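Local atomic coordinates of dicer Related Helicase (Caenorhabditis elegans, PDB entry 6M6S), a protein that probably hydrolyses ATP as an RNA helicase of the RIG-I-like receptor family and, through this C-terminal domain, binds double-stranded RNA carrying a 5'-triphosphate. Residues S104-A109 against Q116-I121; L74-A79 against V92-F97; V47-K52 against D150-Q155. All coordinates share one frame; numbering follows the deposited sequence.

How the contacts relate
From the N terminus, the chain lays down residues 47-52, where strand 45-48 ends in a loop, but contact 3 closes about a hundred residues later, on helix 140-167. Both other contacts lie within that span. Contact 2 comes first, joining 74-79 to 92-97 and linking two antiparallel sheets beside the zinc site. Contact 1 follows in series, closing the short excursion between 104-109 and 116-121. Contacts 1 and 2 share a sheet, with Met106 N 2.8 Å from Phe97 O, a probable hydrogen bond. Contacts 2 and 3 meet where the adjacent cationic ends of Arg78 and Lys50 hydrogen-bond the bound molecule, probably the RNA's 5' end; contacts 1 and 3 are about 31 Å apart between centres.

Contact 1. Residues S104-A109 against Q116-I121; sequences SSMTKA and QDLFYI
Lys108 and Asp117 form a salt bridge, with NZ of Lys108 2.7 Å from OD2 of Asp117. The ammonium group meets this oxygen on its anti side, 21° out of the carboxylate plane. The lysine gets there by a bend: CG lies anti to its own carbonyl carbon, chi2 (-65°) kinks the chain, and from there it runs extended to NZ. The same path carries the methylene groups past Leu118. CE of Lys108 lies 4.0 Å from CG of Leu118, and CG of the lysine is equally near the CD1 methyl, so the aliphatic part of Lys108 packs on the leucine while its charged end goes on to the aspartate. Replacing Lys108 with an alanine would probably leave the Asp117 carboxylate without its cationic mate and uncover one flank of Leu118.

The other branch of Leu118 packs mainly on Met106. Methyl CD2 sits 3.9 Å from CE of the methionine and 4.0 Å from both its CG and SD, as the two side chains slide past each other in opposite directions. A bend at chi2 (90°) lays the thioether along this methyl. Leu118 thus rests against both Lys108 and Met106, two residues apart on the same segment, and Tyr10 and Phe97 also touch it.

Thr107 points the other way, where its OG1 hydrogen-bonds Asp113 and Ala109 of the second subunit. Strand 104-106 pairs in parallel with a strand of that subunit, carrying the sheet across the interface. Within this chain, the contact is a short-range strand-to-helix packing in the RIG-I-type C-terminal domain: the outermost strand of an antiparallel sheet, and the segment leaving it, close against the C-terminal end of helix 111-117 through one salt bridge and a small apolar patch.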
loop_
_atom_site.group_PDB
_atom_site.type_symbol
_atom_site.label_atom_id
_atom_site.label_comp_id
_atom_site.label_asym_id
_atom_site.label_seq_id
_atom_site.Cartn_x
_atom_site.Cartn_y
_atom_site.Cartn_z
ATOM N N SER B 104 5.694 -4.931 -14.526
ATOM C CA SER B 104 4.854 -4.990 -13.319
ATOM C C SER B 104 5.090 -3.774 -12.502
ATOM O O SER B 104 6.185 -3.202 -12.519
ATOM C CB SER B 104 5.242 -6.190 -12.485
ATOM O OG SER B 104 6.568 -5.992 -11.997
ATOM N N SER B 105 4.064 -3.315 -11.800
ATOM C CA SER B 105 4.312 -2.240 -10.869
ATOM C C SER B 105 3.590 -2.502 -9.570
ATOM O O SER B 105 2.621 -3.258 -9.560
ATOM C CB SER B 105 3.930 -0.886 -11.431
ATOM O OG SER B 105 2.542 -0.809 -11.501
ATOM N N MET B 106 4.092 -1.885 -8.489
ATOM C CA MET B 106 3.543 -2.203 -7.141
ATOM C C MET B 106 3.568 -0.971 -6.252
ATOM O O MET B 106 4.508 -0.152 -6.275
ATOM C CB MET B 106 4.410 -3.286 -6.475
ATOM C CG MET B 106 4.486 -4.641 -7.220
ATOM S SD MET B 106 5.923 -4.464 -8.348
ATOM C CE MET B 106 6.096 -6.179 -8.699
ATOM N N THR B 107 2.561 -0.818 -5.412
ATOM C CA THR B 107 2.631 0.166 -4.340
ATOM C C THR B 107 2.600 -0.605 -3.042
ATOM O O THR B 107 1.984 -1.718 -3.003
ATOM C CB THR B 107 1.525 1.233 -4.360
ATOM O OG1 THR B 107 0.220 0.640 -4.127
ATOM C CG2 THR B 107 1.471 2.032 -5.699
ATOM N N LYS B 108 3.293 -0.065 -2.028
ATOM C CA LYS B 108 3.472 -0.762 -0.744
ATOM C C LYS B 108 3.197 0.228 0.407
ATOM O O LYS B 108 3.396 1.441 0.254
ATOM C CB LYS B 108 4.915 -1.276 -0.658
ATOM C CG LYS B 108 5.228 -2.378 -1.709
ATOM C CD LYS B 108 4.378 -3.625 -1.416
ATOM C CE LYS B 108 4.583 -4.719 -2.501
ATOM N NZ LYS B 108 3.661 -5.896 -2.339
ATOM N N ALA B 109 2.588 -0.296 1.460
ATOM C CA ALA B 109 2.154 0.499 2.596
ATOM C C ALA B 109 3.333 0.855 3.512
ATOM O O ALA B 109 3.361 1.936 4.068
ATOM C CB ALA B 109 1.107 -0.269 3.349
ATOM N N GLN B 116 10.007 -7.497 2.155
ATOM C CA GLN B 116 9.408 -8.786 2.141
ATOM C C GLN B 116 9.000 -9.261 0.750
ATOM O O GLN B 116 9.103 -10.438 0.448
ATOM C CB GLN B 116 8.178 -8.769 3.036
ATOM C CG GLN B 116 7.685 -10.132 3.396
ATOM C CD GLN B 116 6.568 -10.108 4.453
ATOM O OE1 GLN B 116 6.426 -9.136 5.205
ATOM N NE2 GLN B 116 5.773 -11.171 4.498
ATOM N N ASP B 117 8.512 -8.342 -0.074
ATOM C CA ASP B 117 7.803 -8.767 -1.275
ATOM C C ASP B 117 8.686 -8.510 -2.508
ATOM O O ASP B 117 8.644 -9.282 -3.488
ATOM C CB ASP B 117 6.561 -7.907 -1.421
ATOM C CG ASP B 117 5.485 -8.204 -0.337
ATOM O OD1 ASP B 117 5.625 -9.206 0.392
ATOM O OD2 ASP B 117 4.514 -7.415 -0.235
ATOM N N LEU B 118 9.518 -7.469 -2.470
ATOM C CA LEU B 118 10.090 -6.992 -3.739
ATOM C C LEU B 118 11.602 -7.165 -3.822
ATOM O O LEU B 118 12.116 -7.792 -4.757
ATOM C CB LEU B 118 9.736 -5.510 -4.005
ATOM C CG LEU B 118 8.222 -5.148 -4.018
ATOM C CD1 LEU B 118 7.979 -3.672 -4.356
ATOM C CD2 LEU B 118 7.490 -6.053 -5.051
ATOM N N PHE B 119 12.334 -6.565 -2.883
ATOM C CA PHE B 119 13.787 -6.677 -2.974
ATOM C C PHE B 119 14.494 -6.552 -1.615
ATOM O O PHE B 119 14.000 -5.862 -0.717
ATOM C CB PHE B 119 14.354 -5.634 -3.950
ATOM C CG PHE B 119 13.964 -4.187 -3.651
ATOM C CD1 PHE B 119 14.736 -3.370 -2.815
ATOM C CD2 PHE B 119 12.876 -3.607 -4.292
ATOM C CE1 PHE B 119 14.386 -2.016 -2.608
ATOM C CE2 PHE B 119 12.507 -2.283 -4.074
ATOM C CZ PHE B 119 13.257 -1.472 -3.213
ATOM N N TYR B 120 15.631 -7.239 -1.478
ATOM C CA TYR B 120 16.482 -7.088 -0.305
ATOM C C TYR B 120 17.030 -5.658 -0.164
ATOM O O TYR B 120 17.453 -5.036 -1.171
ATOM C CB TYR B 120 17.630 -8.073 -0.496
ATOM C CG TYR B 120 18.807 -7.880 0.399
ATOM C CD1 TYR B 120 18.783 -8.279 1.719
ATOM C CD2 TYR B 120 19.939 -7.309 -0.093
ATOM C CE1 TYR B 120 19.903 -8.111 2.537
ATOM C CE2 TYR B 120 21.054 -7.128 0.708
ATOM C CZ TYR B 120 21.031 -7.527 2.030
ATOM O OH TYR B 120 22.184 -7.327 2.799
ATOM N N ILE B 121 17.043 -5.130 1.066
ATOM C CA ILE B 121 17.624 -3.810 1.356
ATOM C C ILE B 121 18.674 -4.033 2.430
ATOM O O ILE B 121 18.388 -4.554 3.524
ATOM C CB ILE B 121 16.521 -2.808 1.853
ATOM C CG1 ILE B 121 15.509 -2.640 0.727
ATOM C CG2 ILE B 121 17.151 -1.437 2.215
ATOM C CD1 ILE B 121 14.328 -1.750 1.070
#

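Contact 2. Residues L74-A79 against V92-F97; sequences LDVGRA and VKALTF
Ala94 sets its methyl against Val76, CB lying 3.7 Å from CA of Val76 and 3.9 Å from that residue's CG1. Although the CA atoms of the two residues approach to 5.3 Å, the meeting is purely one of van der Waals packing. The conformation of the valine decides which branch takes part. With chi1 at -64°, CG1 stands anti to the carbonyl carbon and lies beside the alanine methyl, which meets CA, CB and CG1 together, whereas CG2 is wedged between the backbone N and carbonyl carbon and points away from it. The Val76 side chain is also within about 4 Å of that of Cys69 and about 6 Å of the zinc ion, between nearest atoms, so the contact borders the Cys4 metal site.

Just before the valine, Asp75 folds back on its own chain. Its CG is anti to the backbone N (chi1 -169°), and OD1 of Asp75 lies 3.0 Å from N of Gly77 and accepts its hydrogen from above the carboxylate plane, making an Asx turn; OD2 forms a salt bridge to Lys68. Gly77 adopts backbone angles at which a CB would collide with the preceding carbonyl oxygen, which by itself favours glycine at this position.

Ala94 closes a 3-10 segment that leads straight into strand 95-99. Strand 75-82 lies inside one antiparallel sheet, between 61-69 and 85-90, and Ile67 of the former touches Val76. Strand 95-99 belongs to another, where Leu95 and Phe97 pack on Leu12 of strand 11-14 and on Trp111 and Val114, respectively, of helix 111-117.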
loop_
_atom_site.group_PDB
_atom_site.type_symbol
_atom_site.label_atom_id
_atom_site.label_comp_id
_atom_site.label_asym_id
_atom_site.label_seq_id
_atom_site.Cartn_x
_atom_site.Cartn_y
_atom_site.Cartn_z
ATOM N N LEU B 74 5.157 17.165 -6.138
ATOM C CA LEU B 74 4.498 16.518 -5.015
ATOM C C LEU B 74 5.526 16.261 -3.932
ATOM O O LEU B 74 6.701 15.921 -4.237
ATOM C CB LEU B 74 3.906 15.167 -5.459
ATOM C CG LEU B 74 2.787 14.793 -4.445
ATOM C CD1 LEU B 74 1.701 14.041 -5.013
ATOM C CD2 LEU B 74 3.388 13.849 -3.570
ATOM N N ASP B 75 5.130 16.448 -2.677
ATOM C CA ASP B 75 6.036 16.041 -1.608
ATOM C C ASP B 75 6.300 14.540 -1.621
ATOM O O ASP B 75 5.364 13.709 -1.605
ATOM C CB ASP B 75 5.461 16.410 -0.259
ATOM C CG ASP B 75 6.501 16.230 0.828
ATOM O OD1 ASP B 75 6.705 15.043 1.245
ATOM O OD2 ASP B 75 7.134 17.245 1.246
ATOM N N VAL B 76 7.572 14.161 -1.597
ATOM C CA VAL B 76 7.924 12.726 -1.705
ATOM C C VAL B 76 8.741 12.220 -0.518
ATOM O O VAL B 76 9.282 11.108 -0.583
ATOM C CB VAL B 76 8.598 12.340 -3.030
ATOM C CG1 VAL B 76 7.665 12.557 -4.232
ATOM C CG2 VAL B 76 9.933 13.101 -3.236
ATOM N N GLY B 77 8.843 12.999 0.564
ATOM C CA GLY B 77 9.677 12.565 1.679
ATOM C C GLY B 77 10.402 13.735 2.345
ATOM O O GLY B 77 9.934 14.905 2.348
ATOM N N ARG B 78 11.555 13.428 2.912
ATOM C CA ARG B 78 12.256 14.425 3.707
ATOM C C ARG B 78 13.717 14.137 3.596
ATOM O O ARG B 78 14.131 12.962 3.549
ATOM C CB ARG B 78 11.823 14.280 5.153
ATOM C CG ARG B 78 12.329 15.346 6.035
ATOM C CD ARG B 78 11.507 15.339 7.336
ATOM N NE ARG B 78 11.856 16.507 8.068
ATOM C CZ ARG B 78 11.311 16.874 9.213
ATOM N NH1 ARG B 78 10.340 16.143 9.773
ATOM N NH2 ARG B 78 11.746 17.980 9.778
ATOM N N ALA B 79 14.552 15.182 3.598
ATOM C CA ALA B 79 15.989 14.930 3.633
ATOM C C ALA B 79 16.452 14.915 5.087
ATOM O O ALA B 79 15.833 15.550 5.957
ATOM C CB ALA B 79 16.735 16.057 2.863
ATOM N N VAL B 92 7.504 5.642 1.275
ATOM C CA VAL B 92 6.875 4.602 0.441
ATOM C C VAL B 92 5.534 5.027 -0.085
ATOM O O VAL B 92 5.078 4.550 -1.125
ATOM C CB VAL B 92 6.549 3.287 1.166
ATOM C CG1 VAL B 92 7.687 2.327 1.093
ATOM C CG2 VAL B 92 6.016 3.505 2.596
ATOM N N LYS B 93 4.832 5.903 0.638
ATOM C CA LYS B 93 3.530 6.388 0.150
ATOM C C LYS B 93 3.545 7.214 -1.138
ATOM O O LYS B 93 2.514 7.397 -1.743
ATOM C CB LYS B 93 2.880 7.248 1.222
ATOM C CG LYS B 93 2.656 6.532 2.515
ATOM C CD LYS B 93 2.379 7.581 3.597
ATOM C CE LYS B 93 2.111 6.915 4.934
ATOM N NZ LYS B 93 1.479 7.874 5.893
ATOM N N ALA B 94 4.726 7.739 -1.547
ATOM C CA ALA B 94 4.813 8.582 -2.699
ATOM C C ALA B 94 5.402 7.842 -3.884
ATOM O O ALA B 94 5.517 8.449 -4.958
ATOM C CB ALA B 94 5.798 9.721 -2.351
ATOM N N LEU B 95 5.691 6.558 -3.677
ATOM C CA LEU B 95 6.429 5.738 -4.667
ATOM C C LEU B 95 5.586 4.659 -5.337
ATOM O O LEU B 95 4.697 4.038 -4.722
ATOM C CB LEU B 95 7.589 5.034 -4.003
ATOM C CG LEU B 95 8.685 5.976 -3.456
ATOM C CD1 LEU B 95 9.748 5.103 -2.840
ATOM C CD2 LEU B 95 9.258 6.885 -4.564
ATOM N N THR B 96 5.889 4.449 -6.617
ATOM C CA THR B 96 5.471 3.241 -7.314
ATOM C C THR B 96 6.757 2.512 -7.649
ATOM O O THR B 96 7.730 3.109 -8.168
ATOM C CB THR B 96 4.705 3.581 -8.572
ATOM O OG1 THR B 96 3.456 4.201 -8.184
ATOM C CG2 THR B 96 4.274 2.313 -9.322
ATOM N N PHE B 97 6.821 1.203 -7.368
ATOM C CA PHE B 97 7.976 0.386 -7.726
ATOM C C PHE B 97 7.697 -0.317 -9.042
ATOM O O PHE B 97 6.633 -0.917 -9.212
ATOM C CB PHE B 97 8.238 -0.635 -6.635
ATOM C CG PHE B 97 8.540 -0.001 -5.307
ATOM C CD1 PHE B 97 9.831 0.325 -4.963
ATOM C CD2 PHE B 97 7.526 0.274 -4.427
ATOM C CE1 PHE B 97 10.079 0.922 -3.734
ATOM C CE2 PHE B 97 7.762 0.888 -3.206
ATOM C CZ PHE B 97 9.088 1.182 -2.871
#

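Contact 3. Residues V47-K52 against D150-Q155; sequences VESKRK and DLDSRQ
Ser49, where the chain leaves strand 45-48 for a loop, passes helix 140-167 at Asp152 with their CA atoms 6.6 Å apart. The direct link between the side chains is one hydrogen bond, in which OG of Ser49 donates to OD1 of Asp152 at 2.8 Å. OD1 receives it on its syn lone pair, and the hydroxyl is presented to it by a chi1 of 171°, which turns OG anti to the backbone N. The second oxygen stays close to the serine as well: OD2 of Asp152 is 3.3 Å from CA of Ser49, but its own hydrogen-bond partner is OG of Ser65. The carboxylate thus bridges two serines, Ser49 in the loop and Ser65 on the neighbouring strand 61-69, and its rotation is probably fixed by having a bond on either oxygen.

Ser49 is gripped from its own loop too. Backbone N of Arg51 lies 3.3 Å from the serine OG, a weak bond with the geometry of an ST turn, and Arg51 itself takes up the left-handed helical conformation. Its NH1 bonds O of Ser49 at 2.9 Å, tilted out of the carbonyl plane, and reaches OE2 of Glu48 in a long, weak salt bridge at the edge of the guanidinium. Lys50 leads away from the helix; its NZ hydrogen-bonds a modified group of the bound molecule, consistent with the 5'-triphosphate end of the RNA.

Val47 packs on Val148 and Leu149, and Ser49 on Val148, extending the contact along the helix. The arrangement is a loop-to-helix hydrogen bond at the margin of an antiparallel sheet, by which the long C-terminal helix is laid against strands 45-48 and 61-69 of the RIG-I-type C-terminal domain.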
loop_
_atom_site.group_PDB
_atom_site.type_symbol
_atom_site.label_atom_id
_atom_site.label_comp_id
_atom_site.label_asym_id
_atom_site.label_seq_id
_atom_site.Cartn_x
_atom_site.Cartn_y
_atom_site.Cartn_z
ATOM N N VAL B 47 14.425 20.765 -2.922
ATOM C CA VAL B 47 14.633 20.756 -1.491
ATOM C C VAL B 47 14.023 22.028 -0.958
ATOM O O VAL B 47 14.422 23.131 -1.378
ATOM C CB VAL B 47 16.168 20.661 -1.185
ATOM C CG1 VAL B 47 16.440 20.859 0.296
ATOM C CG2 VAL B 47 16.780 19.361 -1.739
ATOM N N GLU B 48 13.039 21.904 -0.053
ATOM C CA GLU B 48 12.255 23.045 0.404
ATOM C C GLU B 48 12.315 23.134 1.951
ATOM O O GLU B 48 11.974 22.160 2.622
ATOM C CB GLU B 48 10.814 22.940 -0.082
ATOM C CG GLU B 48 9.991 24.167 0.265
ATOM C CD GLU B 48 10.165 25.357 -0.740
ATOM O OE1 GLU B 48 10.889 25.248 -1.770
ATOM O OE2 GLU B 48 9.541 26.408 -0.494
ATOM N N SER B 49 12.746 24.268 2.519
ATOM C CA SER B 49 12.836 24.357 3.973
ATOM C C SER B 49 11.470 24.153 4.648
ATOM O O SER B 49 10.456 24.578 4.120
ATOM C CB SER B 49 13.390 25.732 4.366
ATOM O OG SER B 49 13.288 25.915 5.775
ATOM N N LYS B 50 11.427 23.513 5.818
ATOM C CA LYS B 50 10.128 23.360 6.518
ATOM C C LYS B 50 9.725 24.526 7.428
ATOM O O LYS B 50 8.534 24.689 7.787
ATOM C CB LYS B 50 10.085 22.055 7.335
ATOM C CG LYS B 50 9.787 20.839 6.506
ATOM C CD LYS B 50 9.519 19.614 7.370
ATOM C CE LYS B 50 8.210 19.738 8.139
ATOM N NZ LYS B 50 7.954 18.509 8.938
ATOM N N ARG B 51 10.719 25.324 7.798
ATOM C CA ARG B 51 10.541 26.430 8.752
ATOM C C ARG B 51 9.955 25.961 10.092
ATOM O O ARG B 51 9.203 26.693 10.740
ATOM C CB ARG B 51 9.676 27.566 8.169
ATOM C CG ARG B 51 10.335 28.373 7.044
ATOM C CD ARG B 51 10.014 27.761 5.686
ATOM N NE ARG B 51 10.060 28.739 4.591
ATOM C CZ ARG B 51 9.935 28.426 3.295
ATOM N NH1 ARG B 51 9.773 27.146 2.901
ATOM N NH2 ARG B 51 9.984 29.396 2.382
ATOM N N LYS B 52 10.295 24.740 10.492
ATOM C CA LYS B 52 9.824 24.202 11.756
ATOM C C LYS B 52 10.730 23.022 12.102
ATOM O O LYS B 52 10.822 22.077 11.340
ATOM C CB LYS B 52 8.381 23.756 11.630
ATOM C CG LYS B 52 7.773 23.314 12.942
ATOM C CD LYS B 52 7.347 24.511 13.775
ATOM C CE LYS B 52 6.164 25.230 13.132
ATOM N NZ LYS B 52 5.687 26.377 13.946
ATOM N N ASP B 150 21.820 23.196 4.888
ATOM C CA ASP B 150 22.694 23.675 5.920
ATOM C C ASP B 150 21.957 24.639 6.868
ATOM O O ASP B 150 22.212 24.621 8.086
ATOM C CB ASP B 150 23.837 24.474 5.292
ATOM C CG ASP B 150 24.897 23.606 4.638
ATOM O OD1 ASP B 150 25.029 22.393 4.894
ATOM O OD2 ASP B 150 25.697 24.188 3.883
ATOM N N LEU B 151 21.074 25.478 6.333
ATOM C CA LEU B 151 20.330 26.424 7.160
ATOM C C LEU B 151 19.371 25.664 8.076
ATOM O O LEU B 151 19.203 26.042 9.257
ATOM C CB LEU B 151 19.448 27.305 6.310
ATOM C CG LEU B 151 20.149 28.491 5.715
ATOM C CD1 LEU B 151 19.318 29.049 4.586
ATOM C CD2 LEU B 151 20.240 29.493 6.855
ATOM N N ASP B 152 18.710 24.655 7.532
ATOM C CA ASP B 152 17.794 23.890 8.363
ATOM C C ASP B 152 18.605 23.121 9.425
ATOM O O ASP B 152 18.133 22.992 10.573
ATOM C CB ASP B 152 16.917 22.912 7.559
ATOM C CG ASP B 152 15.757 23.599 6.839
ATOM O OD1 ASP B 152 15.512 24.784 7.112
ATOM O OD2 ASP B 152 15.074 22.936 6.009
ATOM N N SER B 153 19.800 22.624 9.059
ATOM C CA SER B 153 20.672 21.926 10.012
ATOM C C SER B 153 21.133 22.856 11.130
ATOM O O SER B 153 21.231 22.458 12.302
ATOM C CB SER B 153 21.910 21.350 9.330
ATOM O OG SER B 153 22.674 20.602 10.272
ATOM N N ARG B 154 21.428 24.106 10.776
ATOM C CA ARG B 154 21.909 25.045 11.784
ATOM C C ARG B 154 20.799 25.336 12.790
ATOM O O ARG B 154 21.049 25.446 13.998
ATOM C CB ARG B 154 22.432 26.328 11.145
ATOM C CG ARG B 154 23.912 26.230 10.685
ATOM C CD ARG B 154 24.611 27.602 10.444
ATOM N NE ARG B 154 23.881 28.396 9.463
ATOM C CZ ARG B 154 24.054 28.308 8.143
ATOM N NH1 ARG B 154 24.972 27.496 7.628
ATOM N NH2 ARG B 154 23.317 29.048 7.330
ATOM N N GLN B 155 19.573 25.481 12.310
ATOM C CA GLN B 155 18.434 25.688 13.182
ATOM C C GLN B 155 18.149 24.485 14.037
ATOM O O GLN B 155 17.687 24.619 15.124
ATOM C CB GLN B 155 17.167 25.980 12.417
ATOM C CG GLN B 155 17.077 27.284 11.683
ATOM C CD GLN B 155 17.034 28.487 12.598
ATOM O OE1 GLN B 155 16.312 28.521 13.587
ATOM N NE2 GLN B 155 17.801 29.479 12.253
#